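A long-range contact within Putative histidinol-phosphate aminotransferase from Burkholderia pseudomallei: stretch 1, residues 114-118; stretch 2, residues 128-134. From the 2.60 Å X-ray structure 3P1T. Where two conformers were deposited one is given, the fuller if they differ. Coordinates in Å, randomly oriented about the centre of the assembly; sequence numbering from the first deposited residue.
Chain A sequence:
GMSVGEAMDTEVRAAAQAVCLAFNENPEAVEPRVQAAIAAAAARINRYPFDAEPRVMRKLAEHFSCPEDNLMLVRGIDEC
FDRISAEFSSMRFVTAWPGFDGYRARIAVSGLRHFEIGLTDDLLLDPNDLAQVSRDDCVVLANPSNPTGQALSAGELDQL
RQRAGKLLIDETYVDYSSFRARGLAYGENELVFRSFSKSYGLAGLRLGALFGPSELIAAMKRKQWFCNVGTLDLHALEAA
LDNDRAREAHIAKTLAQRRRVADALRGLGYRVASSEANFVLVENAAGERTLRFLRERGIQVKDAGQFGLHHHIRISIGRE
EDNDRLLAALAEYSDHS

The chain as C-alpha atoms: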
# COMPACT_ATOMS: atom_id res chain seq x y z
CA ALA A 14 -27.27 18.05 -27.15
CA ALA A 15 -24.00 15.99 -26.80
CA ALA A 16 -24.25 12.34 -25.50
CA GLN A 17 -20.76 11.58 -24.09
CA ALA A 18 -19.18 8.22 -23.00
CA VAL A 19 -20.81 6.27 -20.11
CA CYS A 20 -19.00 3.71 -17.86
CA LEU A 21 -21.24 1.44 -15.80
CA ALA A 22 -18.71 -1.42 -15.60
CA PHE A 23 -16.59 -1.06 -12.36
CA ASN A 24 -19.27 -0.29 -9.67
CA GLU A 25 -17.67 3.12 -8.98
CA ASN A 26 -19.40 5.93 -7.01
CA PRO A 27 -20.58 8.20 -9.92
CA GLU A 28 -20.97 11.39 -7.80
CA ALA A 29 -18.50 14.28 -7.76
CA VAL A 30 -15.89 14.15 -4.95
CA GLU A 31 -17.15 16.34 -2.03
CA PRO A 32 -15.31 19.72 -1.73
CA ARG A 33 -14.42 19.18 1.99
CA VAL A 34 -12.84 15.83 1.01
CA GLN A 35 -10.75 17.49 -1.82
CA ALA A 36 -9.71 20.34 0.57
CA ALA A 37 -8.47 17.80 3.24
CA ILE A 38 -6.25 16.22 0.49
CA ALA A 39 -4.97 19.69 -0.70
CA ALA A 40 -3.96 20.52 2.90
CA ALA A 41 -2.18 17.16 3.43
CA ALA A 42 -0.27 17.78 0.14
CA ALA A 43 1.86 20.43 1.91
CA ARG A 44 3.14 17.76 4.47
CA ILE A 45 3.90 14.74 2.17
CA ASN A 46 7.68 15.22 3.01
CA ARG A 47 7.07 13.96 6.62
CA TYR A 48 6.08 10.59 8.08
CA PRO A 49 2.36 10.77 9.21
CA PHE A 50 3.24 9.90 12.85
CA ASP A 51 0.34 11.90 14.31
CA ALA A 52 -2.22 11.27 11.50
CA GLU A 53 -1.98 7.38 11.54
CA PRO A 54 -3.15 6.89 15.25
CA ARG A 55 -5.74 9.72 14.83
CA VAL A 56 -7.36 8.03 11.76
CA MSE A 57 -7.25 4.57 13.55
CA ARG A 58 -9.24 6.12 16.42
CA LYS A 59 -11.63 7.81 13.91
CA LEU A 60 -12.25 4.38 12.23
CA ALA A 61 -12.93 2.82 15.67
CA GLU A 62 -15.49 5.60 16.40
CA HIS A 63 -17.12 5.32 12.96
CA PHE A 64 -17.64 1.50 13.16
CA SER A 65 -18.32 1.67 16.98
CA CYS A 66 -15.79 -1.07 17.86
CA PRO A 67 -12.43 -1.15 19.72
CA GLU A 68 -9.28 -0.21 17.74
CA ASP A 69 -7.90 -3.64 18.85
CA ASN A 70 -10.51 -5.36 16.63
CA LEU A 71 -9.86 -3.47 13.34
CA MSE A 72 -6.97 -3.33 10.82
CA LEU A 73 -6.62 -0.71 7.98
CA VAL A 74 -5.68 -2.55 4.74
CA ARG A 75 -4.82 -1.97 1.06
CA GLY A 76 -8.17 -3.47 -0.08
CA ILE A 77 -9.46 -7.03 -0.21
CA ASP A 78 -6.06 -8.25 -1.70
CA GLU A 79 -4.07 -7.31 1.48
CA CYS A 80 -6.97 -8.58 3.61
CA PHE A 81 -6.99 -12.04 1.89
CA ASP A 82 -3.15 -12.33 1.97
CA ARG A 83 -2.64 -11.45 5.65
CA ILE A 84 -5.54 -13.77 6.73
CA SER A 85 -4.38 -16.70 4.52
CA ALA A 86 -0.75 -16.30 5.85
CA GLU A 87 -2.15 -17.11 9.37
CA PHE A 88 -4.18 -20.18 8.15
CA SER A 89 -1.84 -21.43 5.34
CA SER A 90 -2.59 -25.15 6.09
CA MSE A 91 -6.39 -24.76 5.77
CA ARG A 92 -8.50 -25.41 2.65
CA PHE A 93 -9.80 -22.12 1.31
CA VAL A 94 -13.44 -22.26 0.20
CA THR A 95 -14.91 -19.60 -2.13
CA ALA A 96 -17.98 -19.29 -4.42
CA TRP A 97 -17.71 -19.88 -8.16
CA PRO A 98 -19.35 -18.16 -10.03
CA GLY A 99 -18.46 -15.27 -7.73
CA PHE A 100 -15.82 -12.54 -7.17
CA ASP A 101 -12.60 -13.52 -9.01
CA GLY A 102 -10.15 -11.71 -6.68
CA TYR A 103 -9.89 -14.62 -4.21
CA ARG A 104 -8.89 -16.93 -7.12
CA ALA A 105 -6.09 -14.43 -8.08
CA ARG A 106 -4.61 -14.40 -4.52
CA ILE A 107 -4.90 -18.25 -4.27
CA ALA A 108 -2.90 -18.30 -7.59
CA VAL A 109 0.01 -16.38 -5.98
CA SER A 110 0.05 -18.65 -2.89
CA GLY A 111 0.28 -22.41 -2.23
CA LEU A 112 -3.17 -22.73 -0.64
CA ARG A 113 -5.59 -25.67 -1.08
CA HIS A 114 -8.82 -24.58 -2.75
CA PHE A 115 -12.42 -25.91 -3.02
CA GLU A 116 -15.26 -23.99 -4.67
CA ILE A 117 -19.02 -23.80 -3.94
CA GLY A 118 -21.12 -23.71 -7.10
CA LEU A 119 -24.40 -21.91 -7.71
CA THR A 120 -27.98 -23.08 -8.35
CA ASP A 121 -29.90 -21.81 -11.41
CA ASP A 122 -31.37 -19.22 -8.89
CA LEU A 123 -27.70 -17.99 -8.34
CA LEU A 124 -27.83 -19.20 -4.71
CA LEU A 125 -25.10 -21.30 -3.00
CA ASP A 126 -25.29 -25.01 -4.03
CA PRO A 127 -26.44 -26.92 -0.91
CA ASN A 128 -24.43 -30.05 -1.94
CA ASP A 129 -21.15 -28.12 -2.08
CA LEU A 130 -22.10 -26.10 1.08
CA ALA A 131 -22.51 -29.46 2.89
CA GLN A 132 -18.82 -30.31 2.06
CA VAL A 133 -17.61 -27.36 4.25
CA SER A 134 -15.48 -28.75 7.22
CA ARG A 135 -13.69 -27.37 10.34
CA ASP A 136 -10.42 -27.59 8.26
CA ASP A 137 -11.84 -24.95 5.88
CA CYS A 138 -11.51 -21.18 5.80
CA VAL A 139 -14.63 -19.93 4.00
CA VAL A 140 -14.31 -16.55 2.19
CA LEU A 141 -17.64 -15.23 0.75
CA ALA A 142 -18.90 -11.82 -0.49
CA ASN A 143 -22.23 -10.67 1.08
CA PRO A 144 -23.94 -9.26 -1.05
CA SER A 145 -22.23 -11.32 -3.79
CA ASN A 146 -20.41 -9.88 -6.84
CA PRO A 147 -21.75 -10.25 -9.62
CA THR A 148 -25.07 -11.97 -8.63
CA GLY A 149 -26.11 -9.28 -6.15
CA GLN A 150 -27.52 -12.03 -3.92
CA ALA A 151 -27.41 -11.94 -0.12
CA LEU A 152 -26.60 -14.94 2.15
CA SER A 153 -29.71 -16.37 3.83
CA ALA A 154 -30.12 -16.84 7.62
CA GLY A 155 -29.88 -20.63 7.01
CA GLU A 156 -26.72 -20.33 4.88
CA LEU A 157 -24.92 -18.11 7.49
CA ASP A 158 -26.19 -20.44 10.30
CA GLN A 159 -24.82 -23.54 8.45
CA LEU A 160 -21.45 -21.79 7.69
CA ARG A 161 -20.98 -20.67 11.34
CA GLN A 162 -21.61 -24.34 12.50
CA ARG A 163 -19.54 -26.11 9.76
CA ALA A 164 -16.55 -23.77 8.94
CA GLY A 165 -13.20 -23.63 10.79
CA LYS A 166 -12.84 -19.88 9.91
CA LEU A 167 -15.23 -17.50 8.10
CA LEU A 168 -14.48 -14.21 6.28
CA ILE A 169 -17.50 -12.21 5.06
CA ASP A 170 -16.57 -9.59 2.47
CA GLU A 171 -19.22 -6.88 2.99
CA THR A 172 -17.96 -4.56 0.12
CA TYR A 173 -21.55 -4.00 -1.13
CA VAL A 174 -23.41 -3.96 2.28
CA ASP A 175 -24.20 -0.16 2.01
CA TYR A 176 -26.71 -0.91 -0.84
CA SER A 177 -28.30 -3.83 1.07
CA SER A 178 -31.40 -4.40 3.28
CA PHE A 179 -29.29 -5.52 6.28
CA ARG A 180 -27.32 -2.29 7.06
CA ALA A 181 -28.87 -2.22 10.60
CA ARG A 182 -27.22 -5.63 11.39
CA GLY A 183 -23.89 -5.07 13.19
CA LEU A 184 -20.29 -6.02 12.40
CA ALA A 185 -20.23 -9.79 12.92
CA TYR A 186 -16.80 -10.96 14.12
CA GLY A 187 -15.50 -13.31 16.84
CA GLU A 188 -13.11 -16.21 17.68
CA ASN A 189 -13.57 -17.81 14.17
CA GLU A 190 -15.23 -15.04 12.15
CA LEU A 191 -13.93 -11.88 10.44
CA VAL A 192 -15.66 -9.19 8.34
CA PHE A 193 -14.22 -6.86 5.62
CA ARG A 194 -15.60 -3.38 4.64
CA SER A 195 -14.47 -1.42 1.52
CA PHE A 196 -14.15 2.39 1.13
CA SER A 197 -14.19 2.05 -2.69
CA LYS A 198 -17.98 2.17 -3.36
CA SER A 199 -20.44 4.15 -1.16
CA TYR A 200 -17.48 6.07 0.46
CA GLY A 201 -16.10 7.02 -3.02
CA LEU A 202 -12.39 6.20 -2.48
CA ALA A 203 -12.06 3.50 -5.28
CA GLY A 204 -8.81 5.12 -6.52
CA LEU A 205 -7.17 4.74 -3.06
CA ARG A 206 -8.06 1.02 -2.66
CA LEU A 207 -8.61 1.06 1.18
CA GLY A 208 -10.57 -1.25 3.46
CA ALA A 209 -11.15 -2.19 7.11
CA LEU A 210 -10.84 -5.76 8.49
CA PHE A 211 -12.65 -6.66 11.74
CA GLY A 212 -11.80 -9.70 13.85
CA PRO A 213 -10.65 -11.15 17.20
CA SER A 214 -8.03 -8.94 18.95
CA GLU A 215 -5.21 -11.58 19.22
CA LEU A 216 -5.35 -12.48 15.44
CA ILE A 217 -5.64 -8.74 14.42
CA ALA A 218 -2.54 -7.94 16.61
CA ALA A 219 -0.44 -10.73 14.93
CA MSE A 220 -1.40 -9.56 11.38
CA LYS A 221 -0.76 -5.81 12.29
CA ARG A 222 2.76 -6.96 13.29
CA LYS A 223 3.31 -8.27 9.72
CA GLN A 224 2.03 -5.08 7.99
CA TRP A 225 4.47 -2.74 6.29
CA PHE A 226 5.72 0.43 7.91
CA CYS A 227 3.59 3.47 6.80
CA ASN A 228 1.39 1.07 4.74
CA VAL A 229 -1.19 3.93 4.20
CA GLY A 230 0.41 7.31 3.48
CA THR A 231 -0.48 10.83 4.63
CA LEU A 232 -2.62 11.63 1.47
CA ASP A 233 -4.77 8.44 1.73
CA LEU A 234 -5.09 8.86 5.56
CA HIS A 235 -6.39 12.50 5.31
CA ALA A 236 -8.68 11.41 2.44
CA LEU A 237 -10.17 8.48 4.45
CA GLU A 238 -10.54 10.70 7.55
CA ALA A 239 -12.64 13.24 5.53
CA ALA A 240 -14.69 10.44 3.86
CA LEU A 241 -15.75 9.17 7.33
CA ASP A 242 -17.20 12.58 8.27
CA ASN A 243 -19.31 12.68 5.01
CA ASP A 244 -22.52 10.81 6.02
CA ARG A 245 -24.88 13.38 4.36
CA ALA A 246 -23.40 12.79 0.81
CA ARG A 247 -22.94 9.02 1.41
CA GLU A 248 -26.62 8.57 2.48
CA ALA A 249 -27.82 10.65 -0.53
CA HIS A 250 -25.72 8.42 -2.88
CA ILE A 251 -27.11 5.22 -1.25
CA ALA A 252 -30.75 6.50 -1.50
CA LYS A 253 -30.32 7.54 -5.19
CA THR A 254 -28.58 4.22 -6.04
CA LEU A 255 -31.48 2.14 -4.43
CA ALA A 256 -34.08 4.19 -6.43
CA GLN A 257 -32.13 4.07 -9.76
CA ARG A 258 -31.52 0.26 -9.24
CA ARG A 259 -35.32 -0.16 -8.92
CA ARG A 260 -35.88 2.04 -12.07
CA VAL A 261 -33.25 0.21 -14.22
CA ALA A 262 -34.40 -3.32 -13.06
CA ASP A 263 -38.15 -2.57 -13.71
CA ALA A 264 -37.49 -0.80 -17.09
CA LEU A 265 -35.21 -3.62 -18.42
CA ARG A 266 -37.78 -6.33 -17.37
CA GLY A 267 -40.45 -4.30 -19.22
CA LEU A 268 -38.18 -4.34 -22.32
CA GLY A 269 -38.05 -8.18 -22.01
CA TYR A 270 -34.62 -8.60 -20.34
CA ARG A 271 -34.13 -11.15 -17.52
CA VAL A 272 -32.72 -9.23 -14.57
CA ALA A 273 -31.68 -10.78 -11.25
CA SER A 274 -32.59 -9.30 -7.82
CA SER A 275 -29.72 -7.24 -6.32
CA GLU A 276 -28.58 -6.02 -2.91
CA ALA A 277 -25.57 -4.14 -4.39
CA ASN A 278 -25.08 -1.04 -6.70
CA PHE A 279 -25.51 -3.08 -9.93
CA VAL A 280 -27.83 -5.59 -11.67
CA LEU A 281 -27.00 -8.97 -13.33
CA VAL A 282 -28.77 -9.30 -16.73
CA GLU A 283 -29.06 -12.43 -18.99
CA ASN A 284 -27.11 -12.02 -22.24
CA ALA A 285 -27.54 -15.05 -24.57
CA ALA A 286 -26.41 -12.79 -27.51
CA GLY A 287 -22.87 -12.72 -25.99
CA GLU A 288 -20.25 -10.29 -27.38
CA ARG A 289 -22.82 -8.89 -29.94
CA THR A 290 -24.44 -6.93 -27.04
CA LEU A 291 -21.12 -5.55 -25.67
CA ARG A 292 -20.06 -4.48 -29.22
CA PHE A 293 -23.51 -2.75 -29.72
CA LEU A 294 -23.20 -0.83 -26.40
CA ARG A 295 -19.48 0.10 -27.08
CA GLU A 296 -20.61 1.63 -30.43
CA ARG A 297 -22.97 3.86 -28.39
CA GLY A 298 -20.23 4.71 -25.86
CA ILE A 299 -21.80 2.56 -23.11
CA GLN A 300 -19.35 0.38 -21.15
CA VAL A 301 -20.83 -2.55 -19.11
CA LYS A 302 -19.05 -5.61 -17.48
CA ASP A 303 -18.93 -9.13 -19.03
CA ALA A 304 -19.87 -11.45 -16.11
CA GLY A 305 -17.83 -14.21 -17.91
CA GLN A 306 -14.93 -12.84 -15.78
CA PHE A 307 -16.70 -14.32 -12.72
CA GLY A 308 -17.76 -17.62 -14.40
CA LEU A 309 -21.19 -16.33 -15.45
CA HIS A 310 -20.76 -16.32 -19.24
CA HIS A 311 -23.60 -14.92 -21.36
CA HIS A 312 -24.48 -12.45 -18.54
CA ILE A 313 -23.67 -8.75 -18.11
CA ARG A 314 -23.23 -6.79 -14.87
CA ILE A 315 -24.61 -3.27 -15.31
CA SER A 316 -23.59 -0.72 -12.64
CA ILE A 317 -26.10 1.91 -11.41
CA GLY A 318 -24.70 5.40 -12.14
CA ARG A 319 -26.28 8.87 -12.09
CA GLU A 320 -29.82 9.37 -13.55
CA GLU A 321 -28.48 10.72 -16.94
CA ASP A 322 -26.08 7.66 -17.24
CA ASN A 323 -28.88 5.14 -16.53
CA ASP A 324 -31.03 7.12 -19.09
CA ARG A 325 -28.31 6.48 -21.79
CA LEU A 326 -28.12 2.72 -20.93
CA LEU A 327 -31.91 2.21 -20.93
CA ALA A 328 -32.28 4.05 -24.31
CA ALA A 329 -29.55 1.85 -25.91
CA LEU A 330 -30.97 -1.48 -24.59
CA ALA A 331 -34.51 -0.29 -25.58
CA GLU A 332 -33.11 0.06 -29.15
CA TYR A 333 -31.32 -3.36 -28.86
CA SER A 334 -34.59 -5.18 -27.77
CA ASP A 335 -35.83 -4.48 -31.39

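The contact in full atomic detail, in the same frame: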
# COMPACT_ATOMS: atom_id res chain seq x y z
N HIS A 114 -7.62 -25.32 -2.38
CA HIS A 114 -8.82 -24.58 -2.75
C HIS A 114 -9.95 -25.51 -3.21
O HIS A 114 -9.72 -26.45 -3.99
CB HIS A 114 -8.45 -23.57 -3.86
CG HIS A 114 -9.49 -22.55 -4.21
ND1 HIS A 114 -9.58 -22.03 -5.48
CD2 HIS A 114 -10.45 -21.98 -3.44
CE1 HIS A 114 -10.58 -21.16 -5.45
NE2 HIS A 114 -11.13 -21.09 -4.24
N PHE A 115 -11.16 -25.25 -2.69
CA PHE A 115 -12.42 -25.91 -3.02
C PHE A 115 -13.44 -24.83 -3.30
O PHE A 115 -13.47 -23.83 -2.59
CB PHE A 115 -12.90 -26.88 -1.92
CG PHE A 115 -14.28 -27.46 -2.18
CD1 PHE A 115 -14.46 -28.48 -3.11
CD2 PHE A 115 -15.40 -26.96 -1.51
CE1 PHE A 115 -15.76 -28.99 -3.37
CE2 PHE A 115 -16.69 -27.48 -1.77
CZ PHE A 115 -16.86 -28.49 -2.69
N GLU A 116 -14.28 -25.02 -4.33
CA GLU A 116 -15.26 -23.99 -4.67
C GLU A 116 -16.70 -24.48 -4.59
O GLU A 116 -17.00 -25.60 -4.99
CB GLU A 116 -15.02 -23.45 -6.08
CG GLU A 116 -13.78 -22.60 -6.20
CD GLU A 116 -13.48 -22.15 -7.61
OE1 GLU A 116 -13.61 -22.98 -8.54
OE2 GLU A 116 -13.13 -20.97 -7.79
N ILE A 117 -17.57 -23.60 -4.07
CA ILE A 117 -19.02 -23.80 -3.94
C ILE A 117 -19.68 -23.24 -5.19
O ILE A 117 -19.56 -22.06 -5.48
CB ILE A 117 -19.60 -23.16 -2.64
CG1 ILE A 117 -18.94 -23.72 -1.39
CG2 ILE A 117 -21.13 -23.32 -2.58
CD1 ILE A 117 -19.25 -22.97 -0.14
N GLY A 118 -20.39 -24.10 -5.90
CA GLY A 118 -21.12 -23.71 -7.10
C GLY A 118 -22.42 -23.00 -6.80
O GLY A 118 -22.78 -22.79 -5.62
N ASN A 128 -25.26 -28.85 -1.91
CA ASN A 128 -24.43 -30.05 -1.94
C ASN A 128 -22.99 -29.71 -1.70
O ASN A 128 -22.31 -30.45 -0.98
CB ASN A 128 -24.56 -30.79 -3.28
CG ASN A 128 -25.98 -31.20 -3.60
OD1 ASN A 128 -26.64 -31.92 -2.84
ND2 ASN A 128 -26.48 -30.71 -4.72
N ASP A 129 -22.51 -28.60 -2.28
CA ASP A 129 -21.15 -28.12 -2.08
C ASP A 129 -21.02 -27.50 -0.67
O ASP A 129 -20.02 -27.73 0.01
CB ASP A 129 -20.75 -27.11 -3.17
CG ASP A 129 -20.63 -27.67 -4.58
OD1 ASP A 129 -20.27 -28.87 -4.71
OD2 ASP A 129 -20.80 -26.89 -5.54
N LEU A 130 -22.05 -26.76 -0.23
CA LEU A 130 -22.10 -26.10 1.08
C LEU A 130 -22.04 -27.13 2.21
O LEU A 130 -21.48 -26.85 3.26
CB LEU A 130 -23.38 -25.27 1.14
CG LEU A 130 -23.49 -24.18 2.19
CD1 LEU A 130 -22.29 -23.26 2.18
CD2 LEU A 130 -24.77 -23.37 1.98
N ALA A 131 -22.54 -28.34 1.95
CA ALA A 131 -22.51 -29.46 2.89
C ALA A 131 -21.10 -30.07 3.02
O ALA A 131 -20.87 -30.81 3.98
CB ALA A 131 -23.48 -30.54 2.43
N GLN A 132 -20.18 -29.77 2.07
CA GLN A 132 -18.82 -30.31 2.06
C GLN A 132 -17.89 -29.42 2.90
O GLN A 132 -16.72 -29.78 3.10
CB GLN A 132 -18.28 -30.48 0.62
CG GLN A 132 -18.97 -31.61 -0.17
CD GLN A 132 -18.47 -31.78 -1.59
OE1 GLN A 132 -17.30 -32.09 -1.84
NE2 GLN A 132 -19.38 -31.67 -2.54
N VAL A 133 -18.39 -28.28 3.41
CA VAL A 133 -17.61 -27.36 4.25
C VAL A 133 -17.27 -28.09 5.56
O VAL A 133 -18.18 -28.68 6.16
CB VAL A 133 -18.37 -26.03 4.50
CG1 VAL A 133 -17.74 -25.21 5.62
CG2 VAL A 133 -18.48 -25.22 3.21
N SER A 134 -15.97 -28.08 6.00
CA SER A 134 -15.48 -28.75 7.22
C SER A 134 -14.73 -27.78 8.13
O SER A 134 -14.46 -26.66 7.72
CB SER A 134 -14.58 -29.93 6.87
OG SER A 134 -13.33 -29.52 6.35

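The contact joins the end of a beta strand to a helical segment and a type I beta turn from Leu 130 to Val 133. Residues 114-117 are strand, and Gly 118 leaves it as loop. Residues 128-130 are helical. The backbones come closest at Ile 117 and Asp 129, whose CA atoms lie 5.2 Å apart. The contact buries 292 Å² summed over both sides.

One hydrogen bond crosses the contact. Gly 118 N donates to Asp 129 OD2 at 2.8 Å, with an angle of 162° at the hydrogen. The bond is short and nearly straight. It gives a carboxylate oxygen a backbone partner just where the strand has ended. Asp 129 reaches it with chi1 in the m rotamer, its CA-to-CB bond pointing toward the strand. Gly 118 has no side chain, and an ideal CB there would lie only 3.2 Å from Asp 129 OD2, a tight fit.

The apolar contacts centre on Ile 117. Ile 117 CD1 lies 3.8 Å from Leu 130 CD1 and 4.1 Å from Val 133 CG2. All three residues are buried, so these methyl groups pack away from solvent. Nearer the backbone, Ile 117 CA sits 3.8 Å from Asp 129 CB, which brings the aliphatic part of the aspartate against the strand.

The CA-to-CB bond of Phe 115 points toward stretch 2, and the ring meets polar atoms. Asp 129 O approaches the ring edge, near its plane, 3.8 Å from Phe 115 CE2. That edge carries the slightly positive ring hydrogens, which suits a carbonyl oxygen. Asp 129 O also accepts a backbone hydrogen bond from Gln 132 N at 2.9 Å, within stretch 2. Gln 132 OE1 comes within 3.7 Å of Phe 115 CZ.

The CA-to-CB bond of Glu 116 points away, and its carboxylate is hydrogen-bonded elsewhere in the structure.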